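PDB 1JM1: rieske iron-sulfur protein soxF from Sulfolobus acidocaldarius, which binds a Rieske-type [2Fe-2S] cluster and probably carries electrons in the respiratory chain of this archaeon. Local coordinates for residues A8-Y13 against D183-D188; G85-F90 against V151-D156. One frame throughout, in Å; residues are numbered along the deposited sequence.

Interaction 1. Residues A8-Y13 against D183-D188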
ATOM      1  N   ALA A   8       1.404 -17.684   2.690  1.00 18.90           N
ATOM      2  CA  ALA A   8       1.278 -17.931   4.127  1.00 17.04           C
ATOM      3  C   ALA A   8      -0.183 -17.793   4.574  1.00 15.81           C
ATOM      4  O   ALA A   8      -0.462 -17.256   5.637  1.00 15.09           O
ATOM      5  CB  ALA A   8       2.191 -17.099   4.933  1.00 18.25           C
ATOM      6  N   GLY A   9      -1.118 -18.343   3.814  1.00 17.16           N
ATOM      7  CA  GLY A   9      -2.510 -18.432   4.197  1.00 17.17           C
ATOM      8  C   GLY A   9      -3.418 -17.292   3.655  1.00 15.89           C
ATOM      9  O   GLY A   9      -4.625 -17.371   3.836  1.00 16.51           O
ATOM     10  N   PHE A  10      -2.830 -16.275   3.061  1.00 13.40           N
ATOM     11  CA  PHE A  10      -3.569 -15.207   2.441  1.00 12.66           C
ATOM     12  C   PHE A  10      -4.190 -15.658   1.143  1.00 13.53           C
ATOM     13  O   PHE A  10      -3.674 -16.588   0.496  1.00 15.08           O
ATOM     14  CB  PHE A  10      -2.694 -14.024   2.143  1.00 12.18           C
ATOM     15  CG  PHE A  10      -2.462 -13.060   3.291  1.00 11.19           C
ATOM     16  CD1 PHE A  10      -1.574 -13.302   4.300  1.00 12.57           C
ATOM     17  CD2 PHE A  10      -3.160 -11.859   3.320  1.00 11.42           C
ATOM     18  CE1 PHE A  10      -1.348 -12.412   5.289  1.00 12.60           C
ATOM     19  CE2 PHE A  10      -2.899 -10.934   4.337  1.00 11.48           C
ATOM     20  CZ  PHE A  10      -1.994 -11.210   5.317  1.00 11.72           C
ATOM     21  N   PRO A  11      -5.242 -14.991   0.680  1.00 13.48           N
ATOM     22  CA  PRO A  11      -5.789 -15.224  -0.676  1.00 14.26           C
ATOM     23  C   PRO A  11      -4.910 -14.597  -1.715  1.00 13.96           C
ATOM     24  O   PRO A  11      -4.140 -13.657  -1.467  1.00 14.19           O
ATOM     25  CB  PRO A  11      -7.136 -14.541  -0.609  1.00 15.57           C
ATOM     26  CG  PRO A  11      -7.000 -13.460   0.424  1.00 15.00           C
ATOM     27  CD  PRO A  11      -5.988 -13.929   1.393  1.00 14.40           C
ATOM     28  N   ARG A  12      -5.006 -15.113  -2.924  1.00 15.46           N
ATOM     29  CA  ARG A  12      -4.447 -14.522  -4.129  1.00 15.01           C
ATOM     30  C   ARG A  12      -5.600 -13.789  -4.811  1.00 15.73           C
ATOM     31  O   ARG A  12      -6.536 -14.395  -5.289  1.00 20.21           O
ATOM     32  CB  ARG A  12      -3.853 -15.630  -4.985  1.00 17.44           C
ATOM     33  CG  ARG A  12      -3.273 -15.178  -6.335  1.00 18.29           C
ATOM     34  CD  ARG A  12      -2.623 -16.383  -7.017  1.00 18.86           C
ATOM     35  NE  ARG A  12      -2.083 -16.034  -8.331  1.00 20.55           N
ATOM     36  CZ  ARG A  12      -0.868 -15.560  -8.500  1.00 21.02           C
ATOM     37  NH1 ARG A  12      -0.002 -15.332  -7.509  1.00 21.19           N
ATOM     38  NH2 ARG A  12      -0.490 -15.278  -9.758  1.00 24.56           N
ATOM     39  N   TYR A  13      -5.542 -12.457  -4.855  1.00 14.05           N
ATOM     40  CA  TYR A  13      -6.592 -11.585  -5.343  1.00 14.47           C
ATOM     41  C   TYR A  13      -6.102 -10.768  -6.506  1.00 13.61           C
ATOM     42  O   TYR A  13      -5.104 -10.070  -6.389  1.00 13.17           O
ATOM     43  CB  TYR A  13      -7.060 -10.621  -4.204  1.00 16.76           C
ATOM     44  CG  TYR A  13      -7.914  -9.469  -4.644  1.00 16.12           C
ATOM     45  CD1 TYR A  13      -9.208  -9.799  -5.092  1.00 18.81           C
ATOM     46  CD2 TYR A  13      -7.512  -8.123  -4.686  1.00 16.74           C
ATOM     47  CE1 TYR A  13     -10.038  -8.769  -5.522  1.00 21.52           C
ATOM     48  CE2 TYR A  13      -8.336  -7.115  -5.153  1.00 16.67           C
ATOM     49  CZ  TYR A  13      -9.591  -7.450  -5.545  1.00 18.24           C
ATOM     50  OH  TYR A  13     -10.416  -6.413  -6.052  1.00 21.60           O
ATOM     51  N   ASP A 183      -3.767 -11.841  10.813  1.00 12.33           N
ATOM     52  CA  ASP A 183      -4.906 -11.217  11.487  1.00 12.37           C
ATOM     53  C   ASP A 183      -5.616 -10.207  10.588  1.00 11.52           C
ATOM     54  O   ASP A 183      -6.710  -9.758  10.947  1.00 12.05           O
ATOM     55  CB  ASP A 183      -4.487 -10.638  12.812  1.00 13.40           C
ATOM     56  CG  ASP A 183      -4.227 -11.685  13.875  1.00 15.64           C
ATOM     57  OD1 ASP A 183      -4.658 -12.872  13.691  1.00 17.57           O
ATOM     58  OD2 ASP A 183      -3.603 -11.284  14.868  1.00 17.73           O
ATOM     59  N   ASN A 184      -5.052  -9.842   9.462  1.00 11.10           N
ATOM     60  CA  ASN A 184      -5.774  -9.043   8.472  1.00 10.99           C
ATOM     61  C   ASN A 184      -6.940  -9.817   7.868  1.00 11.03           C
ATOM     62  O   ASN A 184      -7.830  -9.195   7.280  1.00 11.73           O
ATOM     63  CB  ASN A 184      -4.838  -8.538   7.404  1.00 10.49           C
ATOM     64  CG  ASN A 184      -3.870  -7.533   7.951  1.00 10.46           C
ATOM     65  OD1 ASN A 184      -4.154  -6.890   8.963  1.00 11.07           O
ATOM     66  ND2 ASN A 184      -2.738  -7.331   7.272  1.00 10.71           N
ATOM     67  N   LEU A 185      -6.962 -11.119   8.037  1.00 11.79           N
ATOM     68  CA  LEU A 185      -8.095 -11.941   7.581  1.00 12.80           C
ATOM     69  C   LEU A 185      -9.249 -11.915   8.542  1.00 13.56           C
ATOM     70  O   LEU A 185     -10.303 -12.485   8.229  1.00 16.76           O
ATOM     71  CB  LEU A 185      -7.607 -13.388   7.337  1.00 13.45           C
ATOM     72  CG  LEU A 185      -6.507 -13.515   6.258  1.00 17.59           C
ATOM     73  CD1 LEU A 185      -5.857 -14.894   6.358  1.00 20.63           C
ATOM     74  CD2 LEU A 185      -7.072 -13.265   4.881  1.00 25.39           C
ATOM     75  N   LEU A 186      -9.104 -11.332   9.724  1.00 13.37           N
ATOM     76  CA  LEU A 186     -10.204 -11.210  10.662  1.00 14.89           C
ATOM     77  C   LEU A 186     -11.140 -10.063  10.264  1.00 14.00           C
ATOM     78  O   LEU A 186     -10.679  -8.977   9.896  1.00 13.62           O
ATOM     79  CB  LEU A 186      -9.674 -10.949  12.061  1.00 16.13           C
ATOM     80  CG  LEU A 186      -8.764 -12.066  12.610  1.00 18.60           C
ATOM     81  CD1 LEU A 186      -8.194 -11.591  13.930  1.00 21.24           C
ATOM     82  CD2 LEU A 186      -9.514 -13.392  12.793  1.00 24.55           C
ATOM     83  N   TYR A 187     -12.416 -10.297  10.372  1.00 16.35           N
ATOM     84  CA  TYR A 187     -13.456  -9.291  10.135  1.00 16.44           C
ATOM     85  C   TYR A 187     -13.640  -8.472  11.382  1.00 16.41           C
ATOM     86  O   TYR A 187     -14.011  -8.922  12.453  1.00 20.89           O
ATOM     87  CB  TYR A 187     -14.764 -10.025   9.782  1.00 19.20           C
ATOM     88  CG  TYR A 187     -15.913  -9.037   9.590  1.00 23.52           C
ATOM     89  CD1 TYR A 187     -16.008  -8.156   8.515  1.00 31.12           C
ATOM     90  CD2 TYR A 187     -16.912  -9.028  10.526  1.00 35.76           C
ATOM     91  CE1 TYR A 187     -17.053  -7.281   8.354  1.00 38.55           C
ATOM     92  CE2 TYR A 187     -17.984  -8.144  10.408  1.00 35.59           C
ATOM     93  CZ  TYR A 187     -17.971  -7.314   9.335  1.00 34.61           C
ATOM     94  OH  TYR A 187     -19.081  -6.493   9.251  1.00 54.44           O
ATOM     95  N   ASP A 188     -13.464  -7.162  11.243  1.00 15.45           N
ATOM     96  CA  ASP A 188     -13.705  -6.162  12.277  1.00 15.14           C
ATOM     97  C   ASP A 188     -14.742  -5.209  11.765  1.00 14.70           C
ATOM     98  O   ASP A 188     -14.456  -4.443  10.845  1.00 15.45           O
ATOM     99  CB  ASP A 188     -12.428  -5.405  12.566  1.00 14.97           C
ATOM    100  CG  ASP A 188     -12.578  -4.430  13.730  1.00 14.93           C
ATOM    101  OD1 ASP A 188     -13.713  -4.183  14.171  1.00 15.31           O
ATOM    102  OD2 ASP A 188     -11.512  -3.874  14.145  1.00 16.44           O
TER
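L185 reaches across to residues G9 to P11 with the two branches of its fork set on different partners. With CG anti to its carbonyl carbon (chi1 -61°), L185 carries the fork toward that segment. L185 CD1 comes to 3.7 Å from the carbonyl oxygen G9 O. L185 CD2 lies 3.7 Å from P11 CD; the two side chains slide past each other in opposite directions. L185 CD2 also approaches F10 CD2, at 4.4 Å, meeting the ring obliquely. No hydrogen bond joins the segments, and a branched apolar side chain suits a site bounded by a proline ring and a phenyl. The contact brings together the N-terminal loop leading into strand 13-17 and the last residues, 183-185, of a 3-10 segment in the long loop that follows strand 161-167. F10, which is buried, has N184 CB 4.3 Å from its CE2 and also packs on T167 and Y37. N184 meets the ring through CB; its amide bonds the loop just after strand 161-167, with OD1 accepting from Y171 N and ND2 donating to A169 O. At G9 the backbone (phi 96°) would push a CB against the preceding carbonyl, so that a residue without one suits the position.

Interaction 2. Residues G85-F90 against V151-D156; sequences GTIFAF and VILDYD
A89 and V151 mark the place where strands 87-90 and 151-155 run closest, their CA atoms 5.1 Å apart. The two run roughly antiparallel, at 147°, and diverge quickly: F88 and L153 are already 7.1 Å apart between CA atoms. One direct backbone bond forms, V151 N to A89 O (2.9 Å), with the donor above the carbonyl plane. A water accepts from A89 N and donates to V151 O, filling the position of the second bond expected of an antiparallel hydrogen-bonded pair. Each strand is the edge of a different three-stranded sheet, so the contact joins two sheets of the Rieske domain. A89 CB and V151 CB meet at 3.8 Å, a closeness that favours a small residue at A89. V151 CG1 is anti to the backbone N (chi1 177°), which leaves CG2 beside that N and 3.9 Å from F90 C. Further along, L153 spreads its fork over the widening gap: CD2 lies 3.9 Å from A89 CB, and CD1 packs on F88 C and, 3.9 Å away, I87 CG2, the I87 and L153 side chains crossing at about a right angle. An alanine at L153 would probably open a gap beside I87 CG2, F88 C and A89 CB. With a single direct bond and one bridging water, the cohesion of the two edges probably owes much to these buried apolar groups.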
ATOM      1  N   GLY A  85       9.078  -2.998 -13.139  1.00 11.88           N
ATOM      2  CA  GLY A  85       9.527  -3.294 -11.784  1.00 12.23           C
ATOM      3  C   GLY A  85       9.177  -2.223 -10.752  1.00 11.03           C
ATOM      4  O   GLY A  85       9.840  -2.231  -9.708  1.00 12.52           O
ATOM      5  N   THR A  86       8.201  -1.377 -10.999  1.00 11.10           N
ATOM      6  CA  THR A  86       8.041  -0.162 -10.197  1.00 11.56           C
ATOM      7  C   THR A  86       6.711  -0.072  -9.466  1.00 10.96           C
ATOM      8  O   THR A  86       6.434   0.980  -8.889  1.00 11.81           O
ATOM      9  CB  THR A  86       8.246   1.069 -11.093  1.00 14.03           C
ATOM     10  OG1 THR A  86       7.328   0.971 -12.184  1.00 16.11           O
ATOM     11  CG2 THR A  86       9.694   1.154 -11.593  1.00 14.51           C
ATOM     12  N   ILE A  87       5.889  -1.118  -9.481  1.00 10.61           N
ATOM     13  CA  ILE A  87       4.577  -1.073  -8.834  1.00 10.80           C
ATOM     14  C   ILE A  87       4.629  -1.731  -7.468  1.00 10.13           C
ATOM     15  O   ILE A  87       5.070  -2.896  -7.338  1.00 10.32           O
ATOM     16  CB  ILE A  87       3.506  -1.710  -9.720  1.00 11.23           C
ATOM     17  CG1 ILE A  87       3.359  -0.896 -11.012  1.00 13.77           C
ATOM     18  CG2 ILE A  87       2.193  -1.797  -8.955  1.00 12.07           C
ATOM     19  CD1 ILE A  87       2.575  -1.534 -12.060  1.00 14.90           C
ATOM     20  N   PHE A  88       4.163  -0.999  -6.473  1.00  9.85           N
ATOM     21  CA  PHE A  88       4.126  -1.383  -5.069  1.00  9.71           C
ATOM     22  C   PHE A  88       2.703  -1.176  -4.556  1.00  9.69           C
ATOM     23  O   PHE A  88       1.861  -0.571  -5.241  1.00 10.56           O
ATOM     24  CB  PHE A  88       5.119  -0.524  -4.250  1.00 10.41           C
ATOM     25  CG  PHE A  88       6.540  -0.703  -4.715  1.00 10.13           C
ATOM     26  CD1 PHE A  88       7.048   0.039  -5.763  1.00 10.98           C
ATOM     27  CD2 PHE A  88       7.348  -1.637  -4.107  1.00 10.97           C
ATOM     28  CE1 PHE A  88       8.353  -0.123  -6.187  1.00 11.46           C
ATOM     29  CE2 PHE A  88       8.657  -1.829  -4.511  1.00 11.74           C
ATOM     30  CZ  PHE A  88       9.143  -1.041  -5.541  1.00 12.27           C
ATOM     31  N   ALA A  89       2.439  -1.610  -3.339  1.00  9.65           N
ATOM     32  CA  ALA A  89       1.138  -1.403  -2.730  1.00  9.40           C
ATOM     33  C   ALA A  89       1.256  -1.318  -1.223  1.00  9.02           C
ATOM     34  O   ALA A  89       2.114  -1.942  -0.602  1.00  9.41           O
ATOM     35  CB  ALA A  89       0.188  -2.535  -3.116  1.00 10.68           C
ATOM     36  N   PHE A  90       0.324  -0.556  -0.632  1.00  9.18           N
ATOM     37  CA  PHE A  90       0.307  -0.291   0.803  1.00  9.14           C
ATOM     38  C   PHE A  90      -1.122  -0.352   1.298  1.00  9.11           C
ATOM     39  O   PHE A  90      -2.092  -0.068   0.592  1.00  9.46           O
ATOM     40  CB  PHE A  90       0.885   1.093   1.099  1.00  9.74           C
ATOM     41  CG  PHE A  90       2.341   1.259   0.720  1.00 10.10           C
ATOM     42  CD1 PHE A  90       2.700   1.618  -0.560  1.00 10.67           C
ATOM     43  CD2 PHE A  90       3.337   1.018   1.674  1.00 11.22           C
ATOM     44  CE1 PHE A  90       4.027   1.706  -0.915  1.00 11.97           C
ATOM     45  CE2 PHE A  90       4.670   1.146   1.325  1.00 12.43           C
ATOM     46  CZ  PHE A  90       5.005   1.480   0.056  1.00 12.90           C
ATOM     47  N   VAL A 151       1.412  -4.242   1.053  1.00  9.45           N
ATOM     48  CA  VAL A 151       0.700  -5.336   0.433  1.00  9.89           C
ATOM     49  C   VAL A 151       1.658  -5.958  -0.596  1.00  9.80           C
ATOM     50  O   VAL A 151       2.111  -5.291  -1.533  1.00 10.68           O
ATOM     51  CB  VAL A 151      -0.594  -4.858  -0.226  1.00 10.50           C
ATOM     52  CG1 VAL A 151      -1.288  -6.046  -0.929  1.00 11.95           C
ATOM     53  CG2 VAL A 151      -1.512  -4.218   0.801  1.00 11.56           C
ATOM     54  N   ILE A 152       1.968  -7.224  -0.381  1.00 10.32           N
ATOM     55  CA  ILE A 152       2.889  -7.962  -1.262  1.00 10.86           C
ATOM     56  C   ILE A 152       2.134  -8.297  -2.545  1.00 10.85           C
ATOM     57  O   ILE A 152       1.004  -8.790  -2.495  1.00 11.24           O
ATOM     58  CB  ILE A 152       3.432  -9.186  -0.540  0.54 11.41           C
ATOM     59  CG1 ILE A 152       4.064  -8.769   0.796  0.54 13.02           C
ATOM     60  CG2 ILE A 152       4.395  -9.944  -1.465  0.54 13.17           C
ATOM     61  CD1 ILE A 152       4.177 -10.001   1.681  0.54 16.06           C
ATOM     62  N   LEU A 153       2.765  -7.999  -3.688  1.00 11.55           N
ATOM     63  CA  LEU A 153       2.203  -8.221  -4.986  1.00 11.37           C
ATOM     64  C   LEU A 153       2.947  -9.288  -5.736  1.00 12.09           C
ATOM     65  O   LEU A 153       4.138  -9.523  -5.532  1.00 13.82           O
ATOM     66  CB  LEU A 153       2.252  -6.913  -5.798  1.00 11.55           C
ATOM     67  CG  LEU A 153       1.560  -5.700  -5.195  1.00 10.97           C
ATOM     68  CD1 LEU A 153       1.778  -4.485  -6.103  1.00 11.57           C
ATOM     69  CD2 LEU A 153       0.064  -5.958  -4.969  1.00 11.30           C
ATOM     70  N   ASP A 154       2.246  -9.894  -6.684  1.00 12.67           N
ATOM     71  CA  ASP A 154       2.795 -10.866  -7.634  1.00 13.17           C
ATOM     72  C   ASP A 154       2.239 -10.498  -9.015  1.00 13.07           C
ATOM     73  O   ASP A 154       1.008 -10.466  -9.210  1.00 17.89           O
ATOM     74  CB  ASP A 154       2.424 -12.266  -7.239  1.00 14.59           C
ATOM     75  CG  ASP A 154       3.025 -13.350  -8.103  1.00 21.94           C
ATOM     76  OD1 ASP A 154       4.033 -13.092  -8.758  1.00 30.81           O
ATOM     77  OD2 ASP A 154       2.559 -14.504  -8.021  1.00 26.58           O
ATOM     78  N   TYR A 155       3.073 -10.343 -10.001  1.00 13.95           N
ATOM     79  CA  TYR A 155       2.694 -10.069 -11.372  1.00 13.17           C
ATOM     80  C   TYR A 155       2.809 -11.378 -12.172  1.00 12.17           C
ATOM     81  O   TYR A 155       3.854 -12.009 -12.195  1.00 14.35           O
ATOM     82  CB  TYR A 155       3.630  -8.973 -11.934  1.00 13.96           C
ATOM     83  CG  TYR A 155       3.504  -8.726 -13.403  1.00 13.06           C
ATOM     84  CD1 TYR A 155       2.423  -8.005 -13.959  1.00 13.96           C
ATOM     85  CD2 TYR A 155       4.473  -9.150 -14.271  1.00 12.20           C
ATOM     86  CE1 TYR A 155       2.357  -7.752 -15.322  1.00 15.19           C
ATOM     87  CE2 TYR A 155       4.389  -8.918 -15.622  1.00 13.58           C
ATOM     88  CZ  TYR A 155       3.322  -8.274 -16.156  1.00 14.43           C
ATOM     89  OH  TYR A 155       3.154  -8.049 -17.517  1.00 17.50           O
ATOM     90  N   ASP A 156       1.731 -11.725 -12.827  1.00 11.45           N
ATOM     91  CA  ASP A 156       1.676 -12.901 -13.693  1.00 11.81           C
ATOM     92  C   ASP A 156       2.174 -12.454 -15.082  1.00 11.33           C
ATOM     93  O   ASP A 156       1.463 -11.751 -15.803  1.00 11.63           O
ATOM     94  CB  ASP A 156       0.261 -13.461 -13.761  1.00 13.03           C
ATOM     95  CG  ASP A 156       0.160 -14.729 -14.554  1.00 15.92           C
ATOM     96  OD1 ASP A 156       1.005 -14.989 -15.412  1.00 17.99           O
ATOM     97  OD2 ASP A 156      -0.781 -15.515 -14.334  1.00 20.14           O
TER
HETATM   98  O   HOH W   1       4.257  -3.798  -2.702  1.00 10.46           O

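Overall arrangement
Both segments of interaction 2 fall between those of interaction 1 in the sequence: 8-13, 85-90, 151-156, 183-188. The centres of the two contacts lie about 17 Å apart, yet a salt bridge, R12 NH1 to D154 OD2 at 2.7 Å, ties them directly. Both border the antiparallel sheet of strands 13-17, 161-167 and 151-155: interaction 2 uses its edge strand 151-155, joining it to strand 87-91 of a second sheet, and interaction 1 the loops next to the other two. Interaction 1 lies away from the cluster, and in interaction 2 the side chain of F90 is about 13 Å from the bound [2Fe-2S] cluster; neither contact supplies a cluster ligand.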